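Local coordinates for protein BIS(5'-nucleosyl)-tetraphosphatase (Diadenosine tetraphosphatase), putative (Plasmodium falciparum, PDB 5CFJ) that probably hydrolyses diadenosine tetraphosphate asymmetrically, as a member of the Nudix hydrolase family, at residues A[10-15]-A[138-143]; A[31-36]-A[108-113]; A[46-51]-A[92-97]. All blocks are in the same frame, centred on the assembly; numbering follows the deposited sequence. Where two conformers were deposited one is given.

Contact 1 of 3, residues A[10-15]-A[138-143]. With SO4 (sulfate ion), chain D.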
# COMPACT_ATOMS: atom_id res chain seq x y z
N GLY A 10 5.97 3.40 -1.23
CA GLY A 10 5.36 2.09 -1.08
C GLY A 10 4.70 1.59 -2.33
O GLY A 10 4.49 2.33 -3.30
N ILE A 11 4.37 0.31 -2.31
CA ILE A 11 3.61 -0.29 -3.40
C ILE A 11 2.16 -0.37 -2.94
O ILE A 11 1.86 -0.97 -1.91
CB ILE A 11 4.12 -1.70 -3.79
CG1 ILE A 11 5.58 -1.65 -4.28
CG2 ILE A 11 3.19 -2.33 -4.83
CD1 ILE A 11 5.76 -0.91 -5.62
N LEU A 12 1.27 0.26 -3.70
CA LEU A 12 -0.16 0.02 -3.52
C LEU A 12 -0.47 -1.25 -4.29
O LEU A 12 -0.70 -1.23 -5.51
CB LEU A 12 -0.99 1.21 -4.01
CG LEU A 12 -2.50 1.06 -3.86
CD1 LEU A 12 -2.87 0.89 -2.39
CD2 LEU A 12 -3.20 2.25 -4.48
N LEU A 13 -0.39 -2.36 -3.58
CA LEU A 13 -0.55 -3.68 -4.16
C LEU A 13 -2.02 -4.05 -4.20
O LEU A 13 -2.70 -4.02 -3.17
CB LEU A 13 0.25 -4.72 -3.37
CG LEU A 13 0.34 -6.11 -4.00
CD1 LEU A 13 1.13 -6.05 -5.32
CD2 LEU A 13 1.00 -7.08 -3.02
N CYS A 14 -2.52 -4.37 -5.39
CA CYS A 14 -3.92 -4.73 -5.56
C CYS A 14 -4.04 -6.12 -6.17
O CYS A 14 -3.07 -6.68 -6.66
CB CYS A 14 -4.66 -3.70 -6.42
SG CYS A 14 -4.28 -3.72 -8.17
N ARG A 15 -5.25 -6.67 -6.10
CA ARG A 15 -5.57 -7.92 -6.76
C ARG A 15 -7.03 -7.86 -7.20
O ARG A 15 -7.84 -7.16 -6.59
CB ARG A 15 -5.33 -9.12 -5.84
CG ARG A 15 -6.30 -9.22 -4.67
CD ARG A 15 -5.95 -10.38 -3.75
NE ARG A 15 -7.01 -10.59 -2.77
CZ ARG A 15 -6.98 -11.53 -1.83
NH1 ARG A 15 -5.95 -12.36 -1.76
NH2 ARG A 15 -7.98 -11.65 -0.97
N ASP A 138 -9.18 7.98 -0.50
CA ASP A 138 -9.32 8.56 -1.81
C ASP A 138 -8.32 7.93 -2.77
O ASP A 138 -8.66 7.70 -3.93
CB ASP A 138 -9.13 10.08 -1.76
CG ASP A 138 -10.26 10.76 -1.02
OD1 ASP A 138 -11.29 10.11 -0.77
OD2 ASP A 138 -10.12 11.95 -0.68
N LEU A 139 -7.11 7.62 -2.30
CA LEU A 139 -6.16 6.88 -3.11
C LEU A 139 -6.78 5.59 -3.62
O LEU A 139 -6.64 5.26 -4.81
CB LEU A 139 -4.90 6.58 -2.31
CG LEU A 139 -3.86 5.68 -2.97
CD1 LEU A 139 -3.21 6.36 -4.17
CD2 LEU A 139 -2.80 5.26 -1.95
N LEU A 140 -7.45 4.85 -2.74
CA LEU A 140 -8.03 3.58 -3.20
C LEU A 140 -9.10 3.80 -4.26
O LEU A 140 -9.16 3.08 -5.29
CB LEU A 140 -8.62 2.79 -2.04
CG LEU A 140 -7.64 2.48 -0.90
CD1 LEU A 140 -8.27 1.49 0.07
CD2 LEU A 140 -6.32 1.96 -1.44
N LYS A 141 -9.96 4.79 -4.05
CA LYS A 141 -11.00 5.05 -5.05
C LYS A 141 -10.42 5.47 -6.40
O LYS A 141 -10.86 5.01 -7.47
CB LYS A 141 -11.98 6.11 -4.56
CG LYS A 141 -12.90 5.63 -3.46
CD LYS A 141 -13.95 6.67 -3.14
CE LYS A 141 -14.75 7.03 -4.39
NZ LYS A 141 -15.56 5.89 -4.88
N GLU A 142 -9.42 6.34 -6.37
CA GLU A 142 -8.80 6.81 -7.60
C GLU A 142 -8.02 5.70 -8.32
O GLU A 142 -8.05 5.61 -9.56
CB GLU A 142 -7.92 8.03 -7.29
CG GLU A 142 -8.78 9.18 -6.74
CD GLU A 142 -8.00 10.42 -6.31
OE1 GLU A 142 -6.77 10.46 -6.49
OE2 GLU A 142 -8.63 11.36 -5.77
N ALA A 143 -7.39 4.81 -7.55
CA ALA A 143 -6.72 3.67 -8.14
C ALA A 143 -7.73 2.76 -8.83
O ALA A 143 -7.48 2.26 -9.92
CB ALA A 143 -5.93 2.90 -7.09
S SO4 D . -6.80 -13.78 1.85
O1 SO4 D . -5.90 -13.17 2.82
O2 SO4 D . -6.05 -14.11 0.63
O3 SO4 D . -7.87 -12.84 1.54
O4 SO4 D . -7.36 -15.00 2.42

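Contact 2 of 3, residues A[31-36]-A[108-113]. With SO4 (sulfate ion), chain C.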
# COMPACT_ATOMS: atom_id res chain seq x y z
N GLU A 31 -9.13 -5.49 -4.59
CA GLU A 31 -8.76 -5.40 -3.19
C GLU A 31 -7.32 -4.93 -3.10
O GLU A 31 -6.54 -5.15 -4.02
CB GLU A 31 -8.92 -6.75 -2.48
CG GLU A 31 -10.34 -7.22 -2.35
CD GLU A 31 -10.46 -8.68 -1.96
OE1 GLU A 31 -9.57 -9.50 -2.31
OE2 GLU A 31 -11.46 -9.03 -1.29
N PHE A 32 -6.97 -4.34 -1.97
CA PHE A 32 -5.66 -3.75 -1.75
C PHE A 32 -5.07 -4.31 -0.47
O PHE A 32 -5.77 -4.42 0.55
CB PHE A 32 -5.78 -2.23 -1.65
CG PHE A 32 -6.36 -1.59 -2.87
CD1 PHE A 32 -7.74 -1.43 -3.01
CD2 PHE A 32 -5.53 -1.15 -3.90
CE1 PHE A 32 -8.27 -0.86 -4.15
CE2 PHE A 32 -6.06 -0.57 -5.03
CZ PHE A 32 -7.43 -0.42 -5.16
N LEU A 33 -3.79 -4.63 -0.49
CA LEU A 33 -3.16 -5.23 0.68
C LEU A 33 -2.80 -4.18 1.71
O LEU A 33 -1.96 -3.32 1.47
CB LEU A 33 -1.91 -6.02 0.28
CG LEU A 33 -1.14 -6.68 1.42
CD1 LEU A 33 -2.02 -7.69 2.14
CD2 LEU A 33 0.13 -7.36 0.90
N PHE A 34 -3.45 -4.26 2.87
CA PHE A 34 -3.19 -3.35 3.97
C PHE A 34 -2.61 -4.10 5.16
O PHE A 34 -3.00 -5.23 5.44
CB PHE A 34 -4.46 -2.58 4.36
CG PHE A 34 -4.66 -1.33 3.57
CD1 PHE A 34 -4.60 -0.10 4.20
CD2 PHE A 34 -4.85 -1.36 2.19
CE1 PHE A 34 -4.74 1.07 3.49
CE2 PHE A 34 -4.99 -0.19 1.48
CZ PHE A 34 -4.93 1.03 2.13
N LEU A 35 -1.65 -3.45 5.82
CA LEU A 35 -0.89 -4.05 6.90
C LEU A 35 -1.14 -3.27 8.18
O LEU A 35 -1.12 -2.03 8.17
CB LEU A 35 0.60 -4.04 6.56
CG LEU A 35 0.99 -4.53 5.17
CD1 LEU A 35 2.50 -4.41 5.00
CD2 LEU A 35 0.56 -5.96 4.95
N LYS A 36 -1.38 -3.98 9.28
CA LYS A 36 -1.67 -3.35 10.55
C LYS A 36 -0.39 -3.15 11.36
O LYS A 36 0.26 -4.11 11.75
CB LYS A 36 -2.67 -4.18 11.36
CG LYS A 36 -3.11 -3.47 12.63
CD LYS A 36 -4.05 -4.32 13.46
CE LYS A 36 -4.47 -3.58 14.72
NZ LYS A 36 -5.56 -4.30 15.42
N GLU A 108 -0.80 -15.45 -3.16
CA GLU A 108 0.57 -15.39 -2.67
C GLU A 108 0.60 -15.33 -1.14
O GLU A 108 -0.19 -14.61 -0.54
CB GLU A 108 1.31 -14.18 -3.24
CG GLU A 108 1.99 -14.40 -4.56
CD GLU A 108 2.91 -15.61 -4.55
OE1 GLU A 108 4.03 -15.55 -3.99
OE2 GLU A 108 2.51 -16.64 -5.11
N ASN A 109 1.52 -16.07 -0.53
CA ASN A 109 1.63 -16.12 0.92
C ASN A 109 2.25 -14.85 1.49
O ASN A 109 3.43 -14.58 1.28
CB ASN A 109 2.46 -17.34 1.33
CG ASN A 109 2.56 -17.52 2.84
OD1 ASN A 109 1.64 -17.17 3.59
ND2 ASN A 109 3.67 -18.09 3.29
N VAL A 110 1.47 -14.07 2.22
CA VAL A 110 1.97 -12.86 2.87
C VAL A 110 2.71 -13.23 4.15
O VAL A 110 2.16 -13.89 5.02
CB VAL A 110 0.83 -11.87 3.19
CG1 VAL A 110 1.36 -10.68 3.97
CG2 VAL A 110 0.14 -11.43 1.91
N ILE A 111 3.96 -12.80 4.25
CA ILE A 111 4.81 -13.08 5.40
C ILE A 111 5.14 -11.77 6.09
O ILE A 111 5.88 -10.95 5.54
CB ILE A 111 6.11 -13.78 4.98
CG1 ILE A 111 5.79 -15.08 4.24
CG2 ILE A 111 7.00 -14.04 6.19
CD1 ILE A 111 6.99 -15.72 3.58
N LEU A 112 4.59 -11.56 7.28
CA LEU A 112 4.77 -10.28 7.95
C LEU A 112 6.11 -10.18 8.66
O LEU A 112 6.69 -11.18 9.05
CB LEU A 112 3.64 -10.04 8.95
CG LEU A 112 2.24 -9.91 8.34
CD1 LEU A 112 1.21 -9.74 9.44
CD2 LEU A 112 2.18 -8.73 7.35
N SER A 113 6.59 -8.95 8.82
CA SER A 113 7.78 -8.67 9.63
C SER A 113 7.33 -8.19 11.00
O SER A 113 6.13 -8.10 11.26
CB SER A 113 8.66 -7.63 8.96
OG SER A 113 8.05 -6.35 9.02
S SO4 C . -8.49 -2.93 14.05
O1 SO4 C . -8.14 -4.35 14.03
O2 SO4 C . -7.30 -2.13 14.33
O3 SO4 C . -9.03 -2.53 12.76
O4 SO4 C . -9.48 -2.69 15.10

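Contact 3 of 3, residues A[46-51]-A[92-97]. With SO4 (sulfate ion), chain B.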
# COMPACT_ATOMS: atom_id res chain seq x y z
N PRO A 46 -0.78 0.49 3.20
CA PRO A 46 -0.06 -0.41 2.30
C PRO A 46 1.40 -0.55 2.74
O PRO A 46 1.86 0.20 3.61
CB PRO A 46 -0.17 0.28 0.93
CG PRO A 46 -1.29 1.28 1.09
CD PRO A 46 -1.22 1.72 2.52
N PRO A 47 2.13 -1.51 2.17
CA PRO A 47 3.57 -1.62 2.43
C PRO A 47 4.30 -0.35 1.98
O PRO A 47 4.05 0.13 0.88
CB PRO A 47 3.99 -2.83 1.59
CG PRO A 47 2.71 -3.53 1.23
CD PRO A 47 1.68 -2.48 1.14
N LYS A 48 5.18 0.18 2.82
CA LYS A 48 5.91 1.41 2.53
C LYS A 48 7.05 1.61 3.51
O LYS A 48 7.06 1.00 4.59
CB LYS A 48 4.98 2.62 2.59
CG LYS A 48 4.44 2.90 3.97
CD LYS A 48 3.75 4.24 4.01
CE LYS A 48 2.93 4.41 5.28
NZ LYS A 48 3.75 4.25 6.51
N GLY A 49 7.97 2.50 3.17
CA GLY A 49 9.00 2.91 4.11
C GLY A 49 9.94 3.95 3.55
O GLY A 49 9.73 4.49 2.46
N LEU A 50 11.00 4.22 4.29
CA LEU A 50 11.95 5.26 3.93
C LEU A 50 13.01 4.79 2.94
O LEU A 50 13.34 3.60 2.86
CB LEU A 50 12.65 5.79 5.18
CG LEU A 50 11.75 6.21 6.34
CD1 LEU A 50 12.59 6.75 7.48
CD2 LEU A 50 10.72 7.23 5.90
N HIS A 51 13.54 5.74 2.18
CA HIS A 51 14.67 5.52 1.29
C HIS A 51 15.83 4.84 2.00
O HIS A 51 16.13 5.18 3.15
CB HIS A 51 15.22 6.85 0.79
CG HIS A 51 14.58 7.39 -0.46
ND1 HIS A 51 14.11 6.60 -1.48
CD2 HIS A 51 14.41 8.68 -0.86
CE1 HIS A 51 13.65 7.38 -2.46
NE2 HIS A 51 13.82 8.64 -2.10
N LYS A 92 4.52 17.20 11.99
CA LYS A 92 5.72 17.07 11.18
C LYS A 92 5.29 16.63 9.78
O LYS A 92 4.59 15.63 9.64
CB LYS A 92 6.70 16.07 11.78
N PRO A 93 5.69 17.39 8.76
CA PRO A 93 5.27 17.09 7.38
C PRO A 93 5.76 15.74 6.90
O PRO A 93 6.93 15.41 7.05
CB PRO A 93 5.91 18.22 6.56
CG PRO A 93 6.16 19.31 7.54
CD PRO A 93 6.49 18.62 8.83
N LYS A 94 4.84 14.96 6.34
CA LYS A 94 5.20 13.69 5.72
C LYS A 94 4.63 13.61 4.32
O LYS A 94 3.57 14.15 4.01
CB LYS A 94 4.72 12.48 6.55
CG LYS A 94 5.24 11.15 6.00
CD LYS A 94 5.08 9.99 6.97
CE LYS A 94 5.74 8.74 6.40
NZ LYS A 94 5.66 7.57 7.31
N GLU A 95 5.39 12.94 3.47
CA GLU A 95 5.00 12.70 2.10
C GLU A 95 5.20 11.23 1.79
O GLU A 95 6.29 10.72 2.02
CB GLU A 95 5.84 13.57 1.18
CG GLU A 95 5.11 14.06 -0.00
CD GLU A 95 5.81 15.21 -0.67
OE1 GLU A 95 6.99 15.06 -1.06
OE2 GLU A 95 5.18 16.28 -0.78
N THR A 96 4.17 10.56 1.29
CA THR A 96 4.33 9.17 0.91
C THR A 96 3.89 9.00 -0.54
O THR A 96 2.82 9.44 -0.91
CB THR A 96 3.52 8.23 1.81
OG1 THR A 96 3.96 8.39 3.16
CG2 THR A 96 3.71 6.79 1.37
N THR A 97 4.74 8.38 -1.35
CA THR A 97 4.40 8.10 -2.73
C THR A 97 4.10 6.62 -2.89
O THR A 97 4.91 5.78 -2.50
CB THR A 97 5.54 8.50 -3.66
OG1 THR A 97 5.79 9.90 -3.52
CG2 THR A 97 5.19 8.22 -5.11
S SO4 B . 2.13 6.91 8.35
O1 SO4 B . 2.18 5.45 8.45
O2 SO4 B . 2.83 7.38 7.16
O3 SO4 B . 0.73 7.33 8.30
O4 SO4 B . 2.75 7.48 9.54
O HOH W 1 6.54 5.16 6.45

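Contact 1 of 3, residues A[10-15]-A[138-143]
Leu12, on strand 10-15, meets Leu139, Leu140 and Ala143, three residues on one side of helix 138-143, and the patch illustrates how a single branched side chain can join a sheet to a helix. Leu12 loses far more surface here than any partner, since its two methyls divide the helix between them. CD2 enters the gap between neighbouring turns, lying 3.8 Å from Leu139 CG and equally 3.8 Å from Ala143 CB. The other branch turns toward the next residue of the helix, and Leu12 CD1 comes within 3.7 Å of Leu140 CD2.

Torsions account for the approaches. With CG anti to the amide nitrogen (chi1 -180°), Leu12 carries both methyls to the helix, and Leu139, likewise anti, reaches to meet it tip to tip. Leu140 leaves the helix at a slant to the contact, and its CD2 swings in obliquely to reach the strand. Ala143 meets Leu12 CD2 with its single methyl, CB. The axes of segments 10-15 and 138-143 approach to 11.0 Å, with a signed crossing angle of -54°.

Phe32 of the adjoining strand packs on both Leu12 and Leu140, while Tyr81 and Tyr98 touch Leu139. At the far end of the strand Arg15 takes no part in this packing: NH1 and NH2 bind a sulfate, probably from the crystallisation liquor, in a two-pronged grip, with NH1 3.0 Å from O2 and NH2 2.8 Å from O3. NH1 is also bonded to Asn106 O, and NE forms a salt bridge with Glu31.

Because every touching group is aliphatic and buried, the link between helix and sheet rests on shape and exclusion of water, while the polar groups of Arg15 and Glu142 find partners elsewhere.

Contact 2 of 3, residues A[31-36]-A[108-113]
Leu33 and Leu35, alternate residues on strand 31-36, face Val110 and Leu112 of the irregular segment 108-113, and the two pairs show how rotamers let an extended loop of the Nudix fold lie against its mixed sheet by side chains alone. In the first pair Leu33 CD2 approaches Val110 CG2 at 4.2 Å; in the second Leu35 CD2 comes 4.0 Å from Leu112 CD2. Within each pair the side chains pass alongside each other in opposite directions, and methyl meets methyl.

The leucines of the strand reach this position differently. Leu33 places CG opposite its own amide nitrogen (chi1 179°) and extends straight toward the loop. Leu35 instead turns CG beside that nitrogen (chi1 -47°), and this brings its CD2 to 4.3 Å from Leu33 CD2, making one apolar strip. Across from them Val110 offers the methyl that lies next to its backbone nitrogen, CG2, while Leu112, whose bond to CB leaves obliquely, comes nearer at its end, where CD2 meets Leu35. The gaps are those of light van der Waals contact.

Lys36 follows another course. Its chain is extended throughout and leads away from the loop, ending at a sulfate gripped by two bonds: NZ to O1 at 2.9 Å and NZ to O2 at 3.0 Å. Trp44 NE1 also binds this anion, which probably came from the crystallisation liquor.

Segment 108-113 belongs to the connection between strands 92-103 and 116-122. Strand 116-122 pairs with strand 30-37 and contributes Trp121 against Leu33 and Tyr119 against Leu35. On the reverse face of strand 30-37, Phe32 and Phe34 pack on Leu140 of helix 134-147, so the strand lies between that helix and the loop.

Contact 3 of 3, residues A[46-51]-A[92-97]
Lys48 reaches over to Lys94 and Thr96 of strand 92-97 just ahead of the Nudix box, residues 49-70, the family's signature, which includes helix 57-69. Along segment 46-51 the two prolines come first: Pro46 packs on Leu12 and Tyr98, and Pro47 rests against helix 57-69.

Lys48 carries the contact. Its CG lies between the backbone nitrogen and the carbonyl carbon (chi1 66°), which sends the chain across Thr96 at about a right angle, with Lys48 CD 3.7 Å from Thr96 CG2. A final bend at chi4, 57°, turns the amine to the sulfate: NZ lies 2.8 Å from O1 and makes a weaker bond to O2. Lys94, extended, arrives from the strand and sets its NZ 2.8 Å from the same O2; it was modelled in two conformers, and this holds for the one described. The anion, also bound by His43 NE2 and Tyr87 OH, probably offsets the two ammonium charges, which stand 3.9 Å apart from Lys48 NZ to Lys94 NZ. Such a cluster is consistent with a place for a substrate phosphate, although the sulfate probably came from the crystallisation liquor.

After Gly49, which bonds through its backbone to Phe9, Leu50 turns its carbonyl to Arg63 of the helix, and His51 stacks on Phe9. On strand 92-97, Thr96 OG1 is hydrogen-bonded to Tyr87 OH. A single water accepts from both amines, its oxygen 2.9 Å from Lys48 NZ and 2.7 Å from Lys94 NZ.

Overall arrangement
From the N terminus, strand 6-16 runs first, and contact 1 joins its residues 10-15 to helix 134-147, closing the longest loop. Inside that loop lies contact 2, from strand 30-37 to the connection before strand 116-122; nested within it in turn is contact 3, from residues 46-51 to strand 92-103. None of the three cross. In the mixed sheet strand 6-16 neighbours strands 30-37, 44-50 and 92-103. Contacts 1 and 2 meet through Leu13 and Leu33, 1 and 3 through Gly10 and Thr97, and 2 and 3 through Phe34 and Pro46, so helix, loop and the strand leading into the Nudix box all meet the one sheet.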